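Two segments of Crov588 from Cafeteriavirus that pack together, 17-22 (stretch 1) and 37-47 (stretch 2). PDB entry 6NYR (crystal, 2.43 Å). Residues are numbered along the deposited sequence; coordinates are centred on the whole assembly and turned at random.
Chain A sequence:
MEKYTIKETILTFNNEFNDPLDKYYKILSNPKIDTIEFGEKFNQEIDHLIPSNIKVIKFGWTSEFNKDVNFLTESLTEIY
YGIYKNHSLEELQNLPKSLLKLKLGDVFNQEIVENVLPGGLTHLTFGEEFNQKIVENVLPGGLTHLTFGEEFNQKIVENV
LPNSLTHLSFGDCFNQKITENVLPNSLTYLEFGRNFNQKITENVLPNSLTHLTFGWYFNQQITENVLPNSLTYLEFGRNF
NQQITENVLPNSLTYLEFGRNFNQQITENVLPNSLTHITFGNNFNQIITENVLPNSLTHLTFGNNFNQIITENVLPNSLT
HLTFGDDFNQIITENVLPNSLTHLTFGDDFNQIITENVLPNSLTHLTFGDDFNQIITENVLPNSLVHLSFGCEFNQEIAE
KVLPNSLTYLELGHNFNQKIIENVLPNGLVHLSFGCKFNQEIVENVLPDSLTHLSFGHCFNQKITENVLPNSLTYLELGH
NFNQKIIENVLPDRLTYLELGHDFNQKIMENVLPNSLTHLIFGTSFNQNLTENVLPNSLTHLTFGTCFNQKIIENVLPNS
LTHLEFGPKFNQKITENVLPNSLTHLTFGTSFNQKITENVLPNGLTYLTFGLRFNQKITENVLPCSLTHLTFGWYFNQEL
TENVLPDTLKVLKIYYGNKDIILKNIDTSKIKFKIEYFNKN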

# COMPACT_ATOMS: atom_id res chain seq x y z
N PHE A 17 -4.17 2.08 -25.92
CA PHE A 17 -3.44 2.55 -27.09
C PHE A 17 -3.27 1.39 -28.07
O PHE A 17 -2.68 0.36 -27.73
N ASN A 18 -3.80 1.56 -29.28
CA ASN A 18 -3.71 0.56 -30.34
C ASN A 18 -3.62 1.34 -31.66
O ASN A 18 -4.54 1.37 -32.47
N ASP A 19 -2.47 1.98 -31.88
CA ASP A 19 -2.21 2.71 -33.10
C ASP A 19 -0.89 2.27 -33.71
O ASP A 19 0.06 1.97 -32.98
N PRO A 20 -0.80 2.23 -35.04
CA PRO A 20 0.48 1.89 -35.68
C PRO A 20 1.59 2.83 -35.22
O PRO A 20 1.36 4.00 -34.91
N LEU A 21 2.81 2.29 -35.20
CA LEU A 21 3.96 3.00 -34.65
C LEU A 21 4.76 3.77 -35.69
O LEU A 21 5.78 4.37 -35.34
N ASP A 22 4.33 3.77 -36.95
CA ASP A 22 5.16 4.32 -38.02
C ASP A 22 5.60 5.75 -37.72
O ASP A 22 6.69 6.16 -38.14
N GLU A 37 6.68 0.02 -22.40
CA GLU A 37 5.62 -0.77 -21.79
C GLU A 37 4.37 -0.64 -22.65
O GLU A 37 3.84 0.46 -22.82
N PHE A 38 3.92 -1.76 -23.20
CA PHE A 38 2.67 -1.83 -23.94
C PHE A 38 1.56 -2.32 -23.03
O PHE A 38 1.80 -2.93 -21.98
N GLY A 39 0.32 -2.04 -23.43
CA GLY A 39 -0.82 -2.32 -22.59
C GLY A 39 -1.74 -3.41 -23.11
O GLY A 39 -1.31 -4.28 -23.88
N GLU A 40 -3.01 -3.35 -22.71
CA GLU A 40 -3.94 -4.41 -23.06
C GLU A 40 -4.25 -4.40 -24.55
O GLU A 40 -4.18 -5.44 -25.22
N LYS A 41 -4.58 -3.23 -25.10
CA LYS A 41 -5.19 -3.16 -26.42
C LYS A 41 -4.20 -3.13 -27.57
O LYS A 41 -4.60 -3.36 -28.71
N PHE A 42 -2.92 -2.86 -27.31
CA PHE A 42 -1.97 -2.72 -28.40
C PHE A 42 -1.82 -4.03 -29.16
O PHE A 42 -1.53 -5.08 -28.58
N ASN A 43 -2.02 -3.97 -30.48
CA ASN A 43 -1.89 -5.13 -31.36
C ASN A 43 -1.51 -4.64 -32.75
O ASN A 43 -2.30 -4.65 -33.70
N GLN A 44 -0.26 -4.19 -32.90
CA GLN A 44 0.26 -3.69 -34.16
C GLN A 44 1.67 -4.22 -34.36
O GLN A 44 2.35 -4.59 -33.40
N GLU A 45 2.11 -4.24 -35.62
CA GLU A 45 3.47 -4.67 -35.93
C GLU A 45 4.48 -3.86 -35.14
O GLU A 45 4.28 -2.68 -34.85
N ILE A 46 5.59 -4.51 -34.77
CA ILE A 46 6.68 -3.82 -34.09
C ILE A 46 8.02 -4.22 -34.68
O ILE A 46 9.08 -3.88 -34.13
N ASP A 47 7.99 -4.93 -35.80
CA ASP A 47 9.21 -5.48 -36.39
C ASP A 47 10.28 -4.42 -36.62
O ASP A 47 11.27 -4.36 -35.88

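The two stretches lie side by side as irregular backbone, in register at Asn 18 and Phe 42, whose CA atoms are 4.2 Å apart. Together they bury 455 Å². One side of the contact is apolar and the other polar.

Leu 21 is the main apolar bump. Its CA-to-CB bond points toward stretch 2, and its rotamer is m, t. The methyl CD1 drops into a hollow walled by two rings and an isoleucine. Leu 21 CD1 lies 3.8 Å from Ile 46 CG2, 3.9 Å from Phe 42 CZ and 4.2 Å from Phe 38 CZ. Glu 45 O also borders this pocket, 4.0 Å from Leu 21 CD1. Phe 38 is m, and Ile 46 has chi1 p with chi2 off the wells at 111°.

Phe 17 and Phe 42 both have chi1 t. Phe 17 starts sideways, but its ring end comes nearer to stretch 2. Phe 17 CD2 and Phe 42 CD1 approach to 4.0 Å, and Phe 42 CD1 sits at the edge of the Phe 17 ring. The backbone is tight here too, with Phe 17 O 3.2 Å from Phe 42 CA.

Asn 18, chi1 t, supplies the polar anchor. Asn 18 OD1 accepts two hydrogen bonds: one from Asn 43 N at 2.9 Å, the other from Gln 44 NE2 at 3.1 Å. This one oxygen thus holds both a backbone NH and a side-chain amide of stretch 2. Asn 18 CB also meets Lys 41 CB at 4.3 Å, while the rest of the lysine leads away.

The CA-to-CB bond of Gln 44 points toward stretch 1, and the side chain folds in the m, m rotamer. With chi1 m, Gln 44 CG lies 3.8 Å from Asp 19 C and 3.9 Å from Pro 20 N. The CA-to-CB bond of Asp 19 points away.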

# COMPACT_ATOMS: atom_id res chain seq x y z
CB PHE A 17 -2.07 3.10 -26.68
CG PHE A 17 -1.19 3.48 -27.85
CD1 PHE A 17 -1.14 4.78 -28.31
CD2 PHE A 17 -0.40 2.52 -28.48
CE1 PHE A 17 -0.32 5.12 -29.38
CE2 PHE A 17 0.41 2.86 -29.55
CZ PHE A 17 0.45 4.16 -30.00
CB ASN A 18 -4.90 -0.40 -30.33
CG ASN A 18 -4.68 -1.58 -31.26
OD1 ASN A 18 -3.56 -1.84 -31.71
ND2 ASN A 18 -5.76 -2.30 -31.57
CB ASP A 19 -2.15 4.23 -32.82
CG ASP A 19 -3.52 4.85 -32.70
OD1 ASP A 19 -4.47 4.35 -33.34
OD2 ASP A 19 -3.65 5.86 -31.97
CB PRO A 20 0.19 2.05 -37.18
CG PRO A 20 -1.29 1.84 -37.30
CD PRO A 20 -1.88 2.42 -36.03
CB LEU A 21 4.89 2.01 -33.94
CG LEU A 21 4.29 1.18 -32.81
CD1 LEU A 21 5.33 0.20 -32.28
CD2 LEU A 21 3.79 2.09 -31.70
CB ASP A 22 4.40 4.28 -39.35
CG ASP A 22 4.15 2.87 -39.84
OD1 ASP A 22 3.26 2.19 -39.29
OD2 ASP A 22 4.86 2.44 -40.77
CB GLU A 37 5.33 -0.30 -20.36
CG GLU A 37 6.39 -0.69 -19.35
CD GLU A 37 6.00 -0.32 -17.93
OE1 GLU A 37 4.97 0.36 -17.76
OE2 GLU A 37 6.73 -0.71 -16.99
CB PHE A 38 2.81 -2.74 -25.16
CG PHE A 38 3.65 -2.16 -26.26
CD1 PHE A 38 3.15 -1.16 -27.08
CD2 PHE A 38 4.94 -2.62 -26.49
CE1 PHE A 38 3.92 -0.63 -28.10
CE2 PHE A 38 5.71 -2.09 -27.51
CZ PHE A 38 5.20 -1.09 -28.31
CB GLU A 40 -5.24 -4.24 -22.26
CG GLU A 40 -6.15 -5.46 -22.26
CD GLU A 40 -7.43 -5.25 -21.46
OE1 GLU A 40 -7.80 -4.08 -21.23
OE2 GLU A 40 -8.06 -6.26 -21.07
CB LYS A 41 -6.10 -1.93 -26.50
CG LYS A 41 -7.33 -2.00 -25.61
CD LYS A 41 -8.32 -3.04 -26.13
CE LYS A 41 -9.63 -3.02 -25.33
NZ LYS A 41 -10.64 -3.96 -25.90
CB PHE A 42 -0.60 -2.26 -27.89
CG PHE A 42 0.44 -2.18 -28.96
CD1 PHE A 42 0.44 -1.13 -29.87
CD2 PHE A 42 1.43 -3.14 -29.06
CE1 PHE A 42 1.40 -1.05 -30.86
CE2 PHE A 42 2.40 -3.06 -30.04
CZ PHE A 42 2.38 -2.02 -30.95
CB ASN A 43 -3.18 -5.96 -31.38
CG ASN A 43 -3.00 -7.31 -32.02
OD1 ASN A 43 -1.88 -7.83 -32.11
ND2 ASN A 43 -4.09 -7.90 -32.48
CB GLN A 44 0.25 -2.16 -34.20
CG GLN A 44 -1.12 -1.52 -34.01
CD GLN A 44 -2.09 -1.82 -35.14
OE1 GLN A 44 -1.68 -2.08 -36.27
NE2 GLN A 44 -3.38 -1.78 -34.83
CB GLU A 45 3.74 -4.51 -37.43
CG GLU A 45 2.82 -5.29 -38.35
CD GLU A 45 3.09 -6.78 -38.32
OE1 GLU A 45 4.25 -7.17 -38.07
OE2 GLU A 45 2.15 -7.56 -38.54
CB ILE A 46 6.65 -4.09 -32.57
CG1 ILE A 46 6.82 -5.59 -32.28
CG2 ILE A 46 5.34 -3.61 -31.96
CD1 ILE A 46 8.13 -5.94 -31.63
CB ASP A 47 8.90 -6.20 -37.71
CG ASP A 47 8.71 -7.70 -37.54
OD1 ASP A 47 9.32 -8.28 -36.62
OD2 ASP A 47 7.97 -8.30 -38.35